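Long-range contacts in type II restriction enzyme AgeI (Thalassobius gelatinovorus, PDB 5DWA), which recognises the double-stranded DNA sequence 5'-ACCGGT-3' and cleaves it after the first adenine, leaving fragments with 5'-phosphate ends: residues E102-V107 / Q265-T270; Q27-F32 / Y72-R77. All blocks are in the same frame, centred on the assembly; numbering follows the deposited sequence. Where two conformers were deposited one is given.

In the fold
Both contacts pack helices of one AgeI chain, at different distances from the DNA. Contact 2 joins helices 22-36 and 63-78 in the helical N-terminal part; its second helix also carries Tyr-72, which holds a DNA phosphate on the side facing away from helix 22-36. Contact 1 ties helix 84-109 to the start of the C-terminal helix 268-277, beside the mixed sheet of the PD-(D/E)XK nuclease fold, and its nearest atom is about 15 Å from the bound DNA. The centres of the two contacts are 25 Å apart and their nearest atoms about 9 Å, without touching. Helix 63-78 of contact 2 is followed in the chain by helix 84-109 of contact 1.

Contact 1. Residues E102-V107 / Q265-T270; sequences ERYNPV and QDDEFT
The carbonyl oxygen of Gln-265 is gripped end-on by the Arg-103 guanidinium, in one of its two conformers, with NH1 and NH2 each 2.9 Å from Gln-265 O. Both N-H...O angles are 143°, and the oxygen lies near the guanidinium plane; NH1 arrives on a lone pair, whereas NH2 stands above the carbonyl plane. Arg-103 NE bonds Phe-262 O, so a second backbone carbonyl fixes the rotation of the group. Asp-267 OD2 is 3.5 Å from Arg-103 NH2 but well out of the guanidinium plane, an attraction of charges, and a water bridges the same two atoms. Tyr-104 OH gives a short bond of 2.6 Å to the syn lone pair of Asp-267 OD2, and also pairs with Tyr-240 OH. The tyrosine ring is sandwiched: Arg-103 CD lies over the centre of one face, and the edge of Phe-269 meets the other in a T-shaped stack, planes at 59°, with Phe-269 CD2 3.5 Å from Tyr-104 CZ. Val-107 CG2 packs 3.6 Å from Gln-265 O. Asp-267 and Thr-270 form a capping box: with Asp-267 CG between its backbone N and carbonyl carbon (chi1 60°), OD1 accepts from Thr-270 N (3.0 Å), and Asp-267 N bonds Thr-270 OG1. One carboxylate thus caps helix 268-277 through OD1 and anchors it to helix 84-109 through OD2, where the arginine would probably favour its charged form.

Contact 2. Residues Q27-F32 / Y72-R77; sequences QISDYF and YRIYIR. With nucleotides of chain C.
Two helices of the N-terminal helical region, one of which reaches the DNA backbone, meet here: segments 27-32 and 72-77 have axes 11.1 Å apart at closest approach and cross at -44°. Phe-32 and Ile-74 carry the apolar centre, their side chains lying alongside one another and pointing opposite ways, with Phe-32 CD2 3.7 Å from Ile-74 CG2. With CG anti to the backbone N (chi1 -179°), the Phe-32 ring projects off helix 22-36 toward helix 63-78, and its CZ comes 4.0 Å from Tyr-75 CD1. It arrives at the edge of the tyrosine ring, in its plane. An alanine in place of Phe-32 would probably open a gap beside Ile-74 CG2 and take the phenyl tip away from Tyr-75 CD1. The other branch of Ile-74 is extended (chi2 177°) and brings CD1 to 4.0 Å from Ser-29 OG. In one of the two conformers of Ser-29, a water bridges the helices beside the exposed Arg-77, 2.6 Å from Ser-29 OG and accepting from Arg-77 NH2 at 2.7 Å. Tyr-72 points away from helix 22-36 and donates a hydrogen bond from its hydroxyl to the DNA backbone, with Tyr-72 OH 2.6 Å from OP1 of DG8 of chain C. That oxygen lies at the ring edge, near its plane. Tyr-75 OH bonds Ser-87 OG. Phe-32 also touches Ala-50 of helix 43-57, and Trp-88 of helix 84-109 meets the rings of Tyr-72 and Tyr-75, so helix 63-78 packs against both helix 22-36 and helix 84-109.

Contact 1. Residues E102-V107 / Q265-T270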
loop_
_atom_site.group_PDB
_atom_site.type_symbol
_atom_site.label_atom_id
_atom_site.label_comp_id
_atom_site.label_asym_id
_atom_site.label_seq_id
_atom_site.Cartn_x
_atom_site.Cartn_y
_atom_site.Cartn_z
ATOM N N GLU A 102 -11.529 22.193 2.005
ATOM C CA GLU A 102 -11.387 23.626 1.739
ATOM C C GLU A 102 -12.207 24.060 0.523
ATOM O O GLU A 102 -12.870 25.104 0.545
ATOM C CB GLU A 102 -9.911 23.982 1.530
ATOM C CG GLU A 102 -9.642 25.465 1.280
ATOM C CD GLU A 102 -9.770 26.300 2.534
ATOM O OE1 GLU A 102 -9.303 25.857 3.606
ATOM O OE2 GLU A 102 -10.348 27.402 2.450
ATOM N N ARG A 103 -12.172 23.254 -0.534
ATOM C CA ARG A 103 -12.834 23.624 -1.782
ATOM C C ARG A 103 -14.348 23.471 -1.700
ATOM O O ARG A 103 -15.085 24.324 -2.198
ATOM C CB ARG A 103 -12.291 22.792 -2.950
ATOM C CG ARG A 103 -12.900 23.138 -4.309
ATOM C CD ARG A 103 -13.987 22.143 -4.694
ATOM N NE ARG A 103 -14.561 22.392 -6.016
ATOM C CZ ARG A 103 -15.692 23.056 -6.231
ATOM N NH1 ARG A 103 -16.377 23.556 -5.211
ATOM N NH2 ARG A 103 -16.139 23.224 -7.469
ATOM N N TYR A 104 -14.811 22.383 -1.089
ATOM C CA TYR A 104 -16.230 22.070 -1.121
ATOM C C TYR A 104 -17.085 22.591 0.020
ATOM O O TYR A 104 -18.271 22.815 -0.187
ATOM C CB TYR A 104 -16.399 20.557 -1.225
ATOM C CG TYR A 104 -16.166 20.069 -2.628
ATOM C CD1 TYR A 104 -16.975 20.504 -3.665
ATOM C CD2 TYR A 104 -15.135 19.185 -2.924
ATOM C CE1 TYR A 104 -16.778 20.071 -4.962
ATOM C CE2 TYR A 104 -14.935 18.740 -4.219
ATOM C CZ TYR A 104 -15.761 19.187 -5.235
ATOM O OH TYR A 104 -15.576 18.753 -6.528
ATOM N N ASN A 105 -16.525 22.776 1.211
ATOM C CA ASN A 105 -17.373 23.191 2.327
ATOM C C ASN A 105 -18.113 24.518 2.124
ATOM O O ASN A 105 -19.267 24.613 2.525
ATOM C CB ASN A 105 -16.574 23.230 3.631
ATOM C CG ASN A 105 -16.687 21.921 4.400
ATOM O OD1 ASN A 105 -17.371 21.008 3.957
ATOM N ND2 ASN A 105 -16.028 21.827 5.545
ATOM N N PRO A 106 -17.478 25.530 1.497
ATOM C CA PRO A 106 -18.258 26.759 1.286
ATOM C C PRO A 106 -19.526 26.549 0.448
ATOM O O PRO A 106 -20.581 27.089 0.786
ATOM C CB PRO A 106 -17.269 27.674 0.555
ATOM C CG PRO A 106 -15.932 27.213 1.011
ATOM C CD PRO A 106 -16.057 25.718 1.148
ATOM N N VAL A 107 -19.428 25.771 -0.623
ATOM C CA VAL A 107 -20.564 25.533 -1.499
ATOM C C VAL A 107 -21.583 24.607 -0.844
ATOM O O VAL A 107 -22.791 24.811 -0.958
ATOM C CB VAL A 107 -20.100 24.943 -2.849
ATOM C CG1 VAL A 107 -21.291 24.570 -3.720
ATOM C CG2 VAL A 107 -19.196 25.936 -3.563
ATOM N N GLN A 265 -17.619 26.626 -8.287
ATOM C CA GLN A 265 -18.656 26.628 -7.256
ATOM C C GLN A 265 -19.356 25.274 -7.215
ATOM O O GLN A 265 -18.784 24.291 -6.750
ATOM C CB GLN A 265 -19.669 27.744 -7.510
ATOM C CG GLN A 265 -19.141 29.135 -7.196
ATOM C CD GLN A 265 -18.882 29.336 -5.716
ATOM O OE1 GLN A 265 -19.807 29.329 -4.908
ATOM N NE2 GLN A 265 -17.617 29.507 -5.354
ATOM N N ASP A 266 -20.596 25.225 -7.697
ATOM C CA ASP A 266 -21.317 23.962 -7.811
ATOM C C ASP A 266 -20.738 23.107 -8.934
ATOM O O ASP A 266 -20.326 23.635 -9.971
ATOM C CB ASP A 266 -22.807 24.213 -8.065
ATOM C CG ASP A 266 -23.485 24.907 -6.908
ATOM O OD1 ASP A 266 -24.323 24.267 -6.240
ATOM O OD2 ASP A 266 -23.176 26.092 -6.657
ATOM N N ASP A 267 -20.695 21.793 -8.727
ATOM C CA ASP A 267 -20.294 20.873 -9.787
ATOM C C ASP A 267 -21.036 19.546 -9.657
ATOM O O ASP A 267 -21.982 19.436 -8.877
ATOM C CB ASP A 267 -18.770 20.654 -9.785
ATOM C CG ASP A 267 -18.244 20.061 -8.482
ATOM O OD1 ASP A 267 -19.039 19.680 -7.603
ATOM O OD2 ASP A 267 -17.008 19.961 -8.340
ATOM N N GLU A 268 -20.624 18.546 -10.428
ATOM C CA GLU A 268 -21.297 17.252 -10.387
ATOM C C GLU A 268 -21.254 16.624 -8.996
ATOM O O GLU A 268 -22.202 15.950 -8.592
ATOM C CB GLU A 268 -20.694 16.300 -11.414
ATOM C CG GLU A 268 -21.076 16.642 -12.841
ATOM C CD GLU A 268 -20.821 15.497 -13.794
ATOM O OE1 GLU A 268 -19.645 15.117 -13.968
ATOM O OE2 GLU A 268 -21.802 14.971 -14.360
ATOM N N PHE A 269 -20.168 16.851 -8.262
ATOM C CA PHE A 269 -20.041 16.298 -6.915
ATOM C C PHE A 269 -21.041 16.933 -5.949
ATOM O O PHE A 269 -21.757 16.223 -5.234
ATOM C CB PHE A 269 -18.610 16.468 -6.391
ATOM C CG PHE A 269 -18.431 16.026 -4.960
ATOM C CD1 PHE A 269 -18.577 14.693 -4.612
ATOM C CD2 PHE A 269 -18.125 16.944 -3.965
ATOM C CE1 PHE A 269 -18.413 14.279 -3.297
ATOM C CE2 PHE A 269 -17.965 16.535 -2.647
ATOM C CZ PHE A 269 -18.102 15.198 -2.317
ATOM N N THR A 270 -21.107 18.263 -5.935
ATOM C CA THR A 270 -22.033 18.944 -5.032
ATOM C C THR A 270 -23.483 18.668 -5.444
ATOM O O THR A 270 -24.334 18.430 -4.589
ATOM C CB THR A 270 -21.775 20.463 -4.970
ATOM O OG1 THR A 270 -22.034 21.068 -6.245
ATOM C CG2 THR A 270 -20.339 20.732 -4.561
HETATM O O HOH W 1 -15.434 21.542 -9.705
#

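Contact 2. Residues Q27-F32 / Y72-R77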
loop_
_atom_site.group_PDB
_atom_site.type_symbol
_atom_site.label_atom_id
_atom_site.label_comp_id
_atom_site.label_asym_id
_atom_site.label_seq_id
_atom_site.Cartn_x
_atom_site.Cartn_y
_atom_site.Cartn_z
ATOM N N GLN A 27 3.694 32.011 -10.555
ATOM C CA GLN A 27 2.789 32.465 -9.499
ATOM C C GLN A 27 2.533 31.339 -8.506
ATOM O O GLN A 27 2.575 31.541 -7.292
ATOM C CB GLN A 27 1.459 32.949 -10.078
ATOM C CG GLN A 27 1.529 34.228 -10.890
ATOM C CD GLN A 27 0.205 34.555 -11.552
ATOM O OE1 GLN A 27 0.145 34.816 -12.752
ATOM N NE2 GLN A 27 -0.866 34.536 -10.769
ATOM N N ILE A 28 2.264 30.151 -9.037
ATOM C CA ILE A 28 2.017 28.992 -8.195
ATOM C C ILE A 28 3.276 28.659 -7.400
ATOM O O ILE A 28 3.217 28.410 -6.199
ATOM C CB ILE A 28 1.583 27.779 -9.035
ATOM C CG1 ILE A 28 0.229 28.051 -9.699
ATOM C CG2 ILE A 28 1.508 26.518 -8.170
ATOM C CD1 ILE A 28 -0.129 27.084 -10.822
ATOM N N SER A 29 4.417 28.674 -8.080
ATOM C CA SER A 29 5.688 28.384 -7.432
ATOM C C SER A 29 5.984 29.388 -6.318
ATOM O O SER A 29 6.408 29.006 -5.229
ATOM C CB SER A 29 6.821 28.380 -8.460
ATOM O OG SER A 29 8.036 27.968 -7.862
ATOM N N ASP A 30 5.745 30.669 -6.590
ATOM C CA ASP A 30 6.006 31.726 -5.616
ATOM C C ASP A 30 5.167 31.592 -4.347
ATOM O O ASP A 30 5.602 31.988 -3.264
ATOM C CB ASP A 30 5.761 33.108 -6.235
ATOM C CG ASP A 30 6.826 33.496 -7.251
ATOM O OD1 ASP A 30 7.874 32.819 -7.309
ATOM O OD2 ASP A 30 6.611 34.486 -7.982
ATOM N N TYR A 31 3.962 31.049 -4.484
ATOM C CA TYR A 31 3.102 30.818 -3.326
ATOM C C TYR A 31 3.541 29.573 -2.557
ATOM O O TYR A 31 3.622 29.575 -1.334
ATOM C CB TYR A 31 1.643 30.680 -3.760
ATOM C CG TYR A 31 0.697 30.351 -2.629
ATOM C CD1 TYR A 31 0.462 31.265 -1.613
ATOM C CD2 TYR A 31 0.037 29.132 -2.578
ATOM C CE1 TYR A 31 -0.409 30.974 -0.571
ATOM C CE2 TYR A 31 -0.833 28.831 -1.542
ATOM C CZ TYR A 31 -1.049 29.757 -0.542
ATOM O OH TYR A 31 -1.914 29.462 0.485
ATOM N N PHE A 32 3.856 28.521 -3.301
ATOM C CA PHE A 32 4.065 27.197 -2.716
ATOM C C PHE A 32 5.474 26.975 -2.157
ATOM O O PHE A 32 5.622 26.445 -1.061
ATOM C CB PHE A 32 3.736 26.138 -3.772
ATOM C CG PHE A 32 3.892 24.711 -3.307
ATOM C CD1 PHE A 32 3.349 24.279 -2.107
ATOM C CD2 PHE A 32 4.547 23.790 -4.115
ATOM C CE1 PHE A 32 3.475 22.954 -1.708
ATOM C CE2 PHE A 32 4.678 22.467 -3.727
ATOM C CZ PHE A 32 4.151 22.046 -2.528
ATOM N N TYR A 72 3.939 18.170 -6.815
ATOM C CA TYR A 72 4.833 17.045 -6.536
ATOM C C TYR A 72 6.282 17.355 -6.850
ATOM O O TYR A 72 7.176 17.127 -6.039
ATOM C CB TYR A 72 4.377 15.850 -7.360
ATOM C CG TYR A 72 5.233 14.603 -7.344
ATOM C CD1 TYR A 72 5.630 14.000 -6.153
ATOM C CD2 TYR A 72 5.548 13.965 -8.536
ATOM C CE1 TYR A 72 6.368 12.824 -6.159
ATOM C CE2 TYR A 72 6.279 12.806 -8.549
ATOM C CZ TYR A 72 6.673 12.229 -7.372
ATOM O OH TYR A 72 7.384 11.052 -7.424
ATOM N N ARG A 73 6.501 17.874 -8.052
ATOM C CA ARG A 73 7.852 18.125 -8.532
ATOM C C ARG A 73 8.548 19.210 -7.733
ATOM O O ARG A 73 9.716 19.075 -7.368
ATOM C CB ARG A 73 7.824 18.510 -10.009
ATOM C CG ARG A 73 7.418 17.377 -10.915
ATOM C CD ARG A 73 8.375 16.204 -10.817
ATOM N NE ARG A 73 7.873 15.076 -11.590
ATOM C CZ ARG A 73 8.478 13.898 -11.689
ATOM N NH1 ARG A 73 9.623 13.673 -11.061
ATOM N NH2 ARG A 73 7.928 12.940 -12.412
ATOM N N ILE A 74 7.828 20.292 -7.474
ATOM C CA ILE A 74 8.379 21.384 -6.694
ATOM C C ILE A 74 8.686 20.916 -5.271
ATOM O O ILE A 74 9.738 21.227 -4.720
ATOM C CB ILE A 74 7.422 22.596 -6.668
ATOM C CG1 ILE A 74 7.334 23.217 -8.067
ATOM C CG2 ILE A 74 7.896 23.627 -5.672
ATOM C CD1 ILE A 74 6.368 24.378 -8.180
ATOM N N TYR A 75 7.763 20.159 -4.678
ATOM C CA TYR A 75 7.965 19.641 -3.333
ATOM C C TYR A 75 9.222 18.771 -3.265
ATOM O O TYR A 75 10.068 18.949 -2.385
ATOM C CB TYR A 75 6.728 18.856 -2.883
ATOM C CG TYR A 75 6.752 18.463 -1.428
ATOM C CD1 TYR A 75 6.156 19.274 -0.470
ATOM C CD2 TYR A 75 7.356 17.281 -1.006
ATOM C CE1 TYR A 75 6.169 18.937 0.865
ATOM C CE2 TYR A 75 7.366 16.922 0.337
ATOM C CZ TYR A 75 6.767 17.759 1.268
ATOM O OH TYR A 75 6.759 17.448 2.608
ATOM N N ILE A 76 9.346 17.835 -4.200
ATOM C CA ILE A 76 10.515 16.964 -4.260
ATOM C C ILE A 76 11.829 17.749 -4.409
ATOM O O ILE A 76 12.843 17.383 -3.809
ATOM C CB ILE A 76 10.372 15.944 -5.421
ATOM C CG1 ILE A 76 9.221 14.976 -5.137
ATOM C CG2 ILE A 76 11.677 15.183 -5.654
ATOM C CD1 ILE A 76 9.370 14.212 -3.847
ATOM N N ARG A 77 11.807 18.831 -5.185
ATOM C CA ARG A 77 13.002 19.650 -5.391
ATOM C C ARG A 77 13.358 20.463 -4.158
ATOM O O ARG A 77 14.532 20.606 -3.804
ATOM C CB ARG A 77 12.801 20.600 -6.570
ATOM C CG ARG A 77 14.020 21.498 -6.838
ATOM C CD ARG A 77 13.769 22.523 -7.932
ATOM N NE ARG A 77 12.932 23.633 -7.484
ATOM C CZ ARG A 77 11.837 24.036 -8.118
ATOM N NH1 ARG A 77 11.446 23.416 -9.222
ATOM N NH2 ARG A 77 11.131 25.058 -7.652
ATOM P P DG C 8 6.600 8.406 -10.004
ATOM O OP1 DG C 8 6.966 9.809 -9.685
ATOM O OP2 DG C 8 5.562 8.149 -11.029
ATOM O "O5'" DG C 8 7.941 7.659 -10.390
ATOM C "C5'" DG C 8 9.037 7.731 -9.482
ATOM C "C4'" DG C 8 9.793 6.419 -9.435
ATOM O "O4'" DG C 8 8.972 5.387 -8.826
ATOM C "C3'" DG C 8 10.220 5.884 -10.781
ATOM O "O3'" DG C 8 11.519 5.346 -10.626
ATOM C "C2'" DG C 8 9.150 4.815 -11.100
ATOM C "C1'" DG C 8 8.800 4.287 -9.724
ATOM N N9 DG C 8 7.418 3.850 -9.560
ATOM C C8 DG C 8 6.283 4.494 -9.989
ATOM N N7 DG C 8 5.172 3.889 -9.622
ATOM C C5 DG C 8 5.614 2.816 -8.863
ATOM C C6 DG C 8 4.882 1.810 -8.203
ATOM O O6 DG C 8 3.658 1.695 -8.126
ATOM N N1 DG C 8 5.711 0.892 -7.562
ATOM C C2 DG C 8 7.087 0.941 -7.558
ATOM N N2 DG C 8 7.733 -0.034 -6.875
ATOM N N3 DG C 8 7.782 1.880 -8.179
ATOM C C4 DG C 8 6.985 2.774 -8.812
ATOM P P DG C 7 1.702 9.614 -5.678
ATOM O OP1 DG C 7 1.911 11.072 -5.810
ATOM O OP2 DG C 7 0.507 8.982 -6.254
ATOM O "O5'" DG C 7 2.956 8.883 -6.341
ATOM C "C5'" DG C 7 4.268 9.158 -5.909
ATOM C "C4'" DG C 7 5.227 8.172 -6.558
ATOM O "O4'" DG C 7 5.104 6.879 -5.916
ATOM C "C3'" DG C 7 4.963 7.913 -8.034
ATOM O "O3'" DG C 7 6.185 7.647 -8.658
ATOM C "C2'" DG C 7 4.072 6.665 -8.006
ATOM C "C1'" DG C 7 4.692 5.890 -6.859
ATOM N N9 DG C 7 3.764 5.031 -6.151
ATOM C C8 DG C 7 2.395 4.975 -6.290
ATOM N N7 DG C 7 1.833 4.151 -5.451
ATOM C C5 DG C 7 2.885 3.664 -4.691
ATOM C C6 DG C 7 2.891 2.741 -3.621
ATOM O O6 DG C 7 1.927 2.164 -3.100
ATOM N N1 DG C 7 4.170 2.526 -3.132
ATOM C C2 DG C 7 5.308 3.122 -3.615
ATOM N N2 DG C 7 6.452 2.793 -3.010
ATOM N N3 DG C 7 5.317 3.982 -4.619
ATOM C C4 DG C 7 4.077 4.207 -5.105
HETATM O O HOH W 2 9.955 26.889 -9.212
#